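Local coordinates for protein endo-beta-N-acetylglucosaminidase F1 (Bacteroides thetaiotaomicron VPI-5482, PDB 6TCV) that probably hydrolyses high-mannose N-glycans between the two N-acetylglucosamines of their chitobiose core, at residues T255-S261 / P299-S305. The protein carries 2 engineered substitutions. Sequence-based numbering, arbitrary orientation. Where two conformers were deposited one is given.
Sequences TGLAQLS and PSLTNPS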
ATOM      1  N   THR A 255       5.373  23.717  -2.043  1.00 14.71           N
ATOM      2  CA  THR A 255       4.426  22.607  -2.103  1.00 14.71           C
ATOM      3  C   THR A 255       4.703  21.581  -0.991  1.00 15.06           C
ATOM      4  O   THR A 255       5.837  21.405  -0.542  1.00 15.14           O
ATOM      5  CB  THR A 255       4.435  21.886  -3.466  1.00 15.24           C
ATOM      6  OG1 THR A 255       5.700  21.214  -3.645  1.00 14.74           O
ATOM      7  CG2 THR A 255       4.119  22.802  -4.619  1.00 15.33           C
ATOM      8  N   GLY A 256       3.657  20.876  -0.582  1.00 14.39           N
ATOM      9  CA  GLY A 256       3.791  19.824   0.404  1.00 14.27           C
ATOM     10  C   GLY A 256       2.538  18.985   0.430  1.00 13.81           C
ATOM     11  O   GLY A 256       1.455  19.428   0.007  1.00 14.90           O
ATOM     12  N   LEU A 257       2.696  17.764   0.962  1.00 13.43           N
ATOM     13  CA  LEU A 257       1.632  16.777   0.957  1.00 13.51           C
ATOM     14  C   LEU A 257       0.536  17.069   1.954  1.00 14.79           C
ATOM     15  O   LEU A 257      -0.539  16.463   1.838  1.00 14.72           O
ATOM     16  CB  LEU A 257       2.221  15.386   1.226  1.00 13.78           C
ATOM     17  CG  LEU A 257       3.325  15.016   0.229  1.00 13.47           C
ATOM     18  CD1 LEU A 257       4.053  13.727   0.698  1.00 14.49           C
ATOM     19  CD2 LEU A 257       2.772  14.780  -1.171  1.00 13.55           C
ATOM     20  N   ALA A 258       0.751  17.976   2.911  1.00 13.90           N
ATOM     21  CA  ALA A 258      -0.261  18.367   3.890  1.00 13.79           C
ATOM     22  C   ALA A 258      -0.634  19.835   3.711  1.00 14.93           C
ATOM     23  O   ALA A 258      -1.185  20.449   4.637  1.00 15.45           O
ATOM     24  CB  ALA A 258       0.222  18.093   5.323  1.00 15.84           C
ATOM     25  N   GLN A 259      -0.386  20.438   2.524  1.00 14.27           N
ATOM     26  CA  GLN A 259      -0.700  21.841   2.336  1.00 16.05           C
ATOM     27  C   GLN A 259      -1.248  22.142   0.947  1.00 15.29           C
ATOM     28  O   GLN A 259      -1.052  23.248   0.431  1.00 16.86           O
ATOM     29  CB  GLN A 259       0.477  22.769   2.664  1.00 16.12           C
ATOM     30  CG  GLN A 259       1.739  22.539   1.830  1.00 16.27           C
ATOM     31  CD  GLN A 259       3.025  22.934   2.544  1.00 16.60           C
ATOM     32  OE1 GLN A 259       3.220  22.550   3.702  1.00 16.44           O
ATOM     33  NE2 GLN A 259       3.890  23.730   1.906  1.00 15.99           N
ATOM     34  N   LEU A 260      -1.931  21.186   0.343  1.00 15.36           N
ATOM     35  CA  LEU A 260      -2.645  21.402  -0.930  1.00 15.39           C
ATOM     36  C   LEU A 260      -4.074  21.811  -0.626  1.00 15.97           C
ATOM     37  O   LEU A 260      -4.681  21.283   0.315  1.00 17.00           O
ATOM     38  CB  LEU A 260      -2.597  20.117  -1.764  1.00 15.41           C
ATOM     39  CG  LEU A 260      -1.192  19.594  -2.047  1.00 14.87           C
ATOM     40  CD1 LEU A 260      -1.234  18.378  -2.901  1.00 16.26           C
ATOM     41  CD2 LEU A 260      -0.278  20.652  -2.694  1.00 19.94           C
ATOM     42  N   SER A 261      -4.584  22.769  -1.421  1.00 16.52           N
ATOM     43  CA  SER A 261      -5.988  23.107  -1.368  1.00 16.85           C
ATOM     44  C   SER A 261      -6.812  21.907  -1.818  1.00 16.39           C
ATOM     45  O   SER A 261      -6.283  20.919  -2.324  1.00 16.21           O
ATOM     46  CB  SER A 261      -6.246  24.283  -2.314  1.00 17.30           C
ATOM     47  OG  SER A 261      -5.999  23.824  -3.634  1.00 17.60           O
ATOM     48  N   PRO A 299      -3.633  29.161  -5.677  1.00 20.25           N
ATOM     49  CA  PRO A 299      -4.868  28.357  -5.586  1.00 20.95           C
ATOM     50  C   PRO A 299      -4.648  26.885  -5.374  1.00 19.50           C
ATOM     51  O   PRO A 299      -5.610  26.190  -5.022  1.00 19.87           O
ATOM     52  CB  PRO A 299      -5.585  28.621  -6.927  1.00 23.89           C
ATOM     53  CG  PRO A 299      -4.510  29.042  -7.874  1.00 22.98           C
ATOM     54  CD  PRO A 299      -3.505  29.823  -7.004  1.00 20.76           C
ATOM     55  N   SER A 300      -3.441  26.396  -5.604  0.83 17.25           N
ATOM     56  CA  SER A 300      -3.168  24.979  -5.377  0.83 17.38           C
ATOM     57  C   SER A 300      -2.839  24.637  -3.926  0.83 17.22           C
ATOM     58  O   SER A 300      -2.762  23.452  -3.585  0.83 16.85           O
ATOM     59  CB  SER A 300      -1.964  24.539  -6.219  0.83 19.02           C
ATOM     60  OG  SER A 300      -2.250  24.623  -7.620  0.83 20.94           O
ATOM     61  N   LEU A 301      -2.596  25.637  -3.088  1.00 17.10           N
ATOM     62  CA  LEU A 301      -2.072  25.472  -1.736  1.00 16.99           C
ATOM     63  C   LEU A 301      -3.012  26.037  -0.687  1.00 17.22           C
ATOM     64  O   LEU A 301      -3.953  26.790  -0.982  1.00 18.83           O
ATOM     65  CB  LEU A 301      -0.715  26.201  -1.607  1.00 17.91           C
ATOM     66  CG  LEU A 301       0.305  25.844  -2.684  1.00 16.95           C
ATOM     67  CD1 LEU A 301       1.609  26.658  -2.535  1.00 18.25           C
ATOM     68  CD2 LEU A 301       0.621  24.351  -2.672  1.00 17.10           C
ATOM     69  N   THR A 302      -2.745  25.659   0.558  1.00 17.47           N
ATOM     70  CA  THR A 302      -3.500  26.104   1.720  1.00 18.46           C
ATOM     71  C   THR A 302      -2.613  26.004   2.960  1.00 18.14           C
ATOM     72  O   THR A 302      -1.468  25.585   2.888  1.00 18.87           O
ATOM     73  CB  THR A 302      -4.811  25.339   1.841  1.00 20.45           C
ATOM     74  OG1 THR A 302      -5.656  26.036   2.775  1.00 22.34           O
ATOM     75  CG2 THR A 302      -4.623  23.940   2.331  1.00 19.02           C
ATOM     76  N   ASN A 303      -3.160  26.426   4.119  1.00 19.73           N
ATOM     77  CA  ASN A 303      -2.426  26.313   5.378  1.00 22.30           C
ATOM     78  C   ASN A 303      -2.108  24.830   5.649  1.00 19.59           C
ATOM     79  O   ASN A 303      -2.947  23.948   5.387  1.00 21.67           O
ATOM     80  CB  ASN A 303      -3.279  26.882   6.546  1.00 22.95           C
ATOM     81  CG  ASN A 303      -3.757  28.263   6.226  1.00 36.95           C
ATOM     82  OD1 ASN A 303      -3.139  29.271   6.534  1.00 38.00           O
ATOM     83  ND2 ASN A 303      -5.022  28.302   5.829  1.00 34.30           N
ATOM     84  N   PRO A 304      -0.899  24.484   6.068  1.00 19.35           N
ATOM     85  CA  PRO A 304      -0.600  23.068   6.348  1.00 18.82           C
ATOM     86  C   PRO A 304      -1.503  22.542   7.463  1.00 19.99           C
ATOM     87  O   PRO A 304      -1.641  23.179   8.513  1.00 21.00           O
ATOM     88  CB  PRO A 304       0.867  23.077   6.785  1.00 20.46           C
ATOM     89  CG  PRO A 304       1.414  24.428   6.220  1.00 25.66           C
ATOM     90  CD  PRO A 304       0.256  25.372   6.295  1.00 23.49           C
ATOM     91  N   SER A 305      -2.087  21.364   7.261  1.00 17.92           N
ATOM     92  CA  SER A 305      -2.948  20.782   8.289  1.00 17.49           C
ATOM     93  C   SER A 305      -3.173  19.295   8.019  1.00 16.39           C
ATOM     94  O   SER A 305      -3.093  18.818   6.882  1.00 15.74           O
ATOM     95  CB  SER A 305      -4.299  21.485   8.349  1.00 18.66           C
ATOM     96  OG  SER A 305      -5.120  21.068   7.274  1.00 19.04           O
TER
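L260 and L301 form a single beta bridge between 255-261 and 299-305: T302 N gives to Q259 O and S261 N gives to S300 O, both at 2.9 Å, with each donor lying well above the plane of the carbonyl it meets. Further along, S305 N reaches A258 O at 2.9 Å, nearly head-on to the carbonyl (C=O...N 164°), and P304 CA adds a C-H contact to the same oxygen.

The one side-chain hydrogen bond across the contact is from S261 OG to P299 O, at 2.8 Å. With OG between its backbone N and carbonyl carbon (chi1 66°), the hydroxyl also meets G264 N and so caps helix 262-278. Replacing S261 by an alanine would probably leave P299 O and G264 N both without this hydroxyl.

Van der Waals contacts fill in around the bonds. The apolar pair is L260 CD2 on L301 CD2 at 3.8 Å, while T302 CG2 sits against L260 O at 3.3 Å. The Q259 chain runs across the P304 ring, and Q259 OE1 lies 3.6 Å from P304 CG; Q259 NE2 is held by the carbonyls of I254 and N292.

S305 OG likewise caps its own helix, 306-319, through A308 N. These beta-alpha loops join parallel strands 243-249 and 283-287 to helices 262-278 and 306-319, consistent with the (beta/alpha)8-type barrel of family 18 glycoside hydrolases. They are tied together just where each enters its helix: three of the four hydrogen bonds are main chain to main chain, and only the S261–P299 bond uses a side-chain atom.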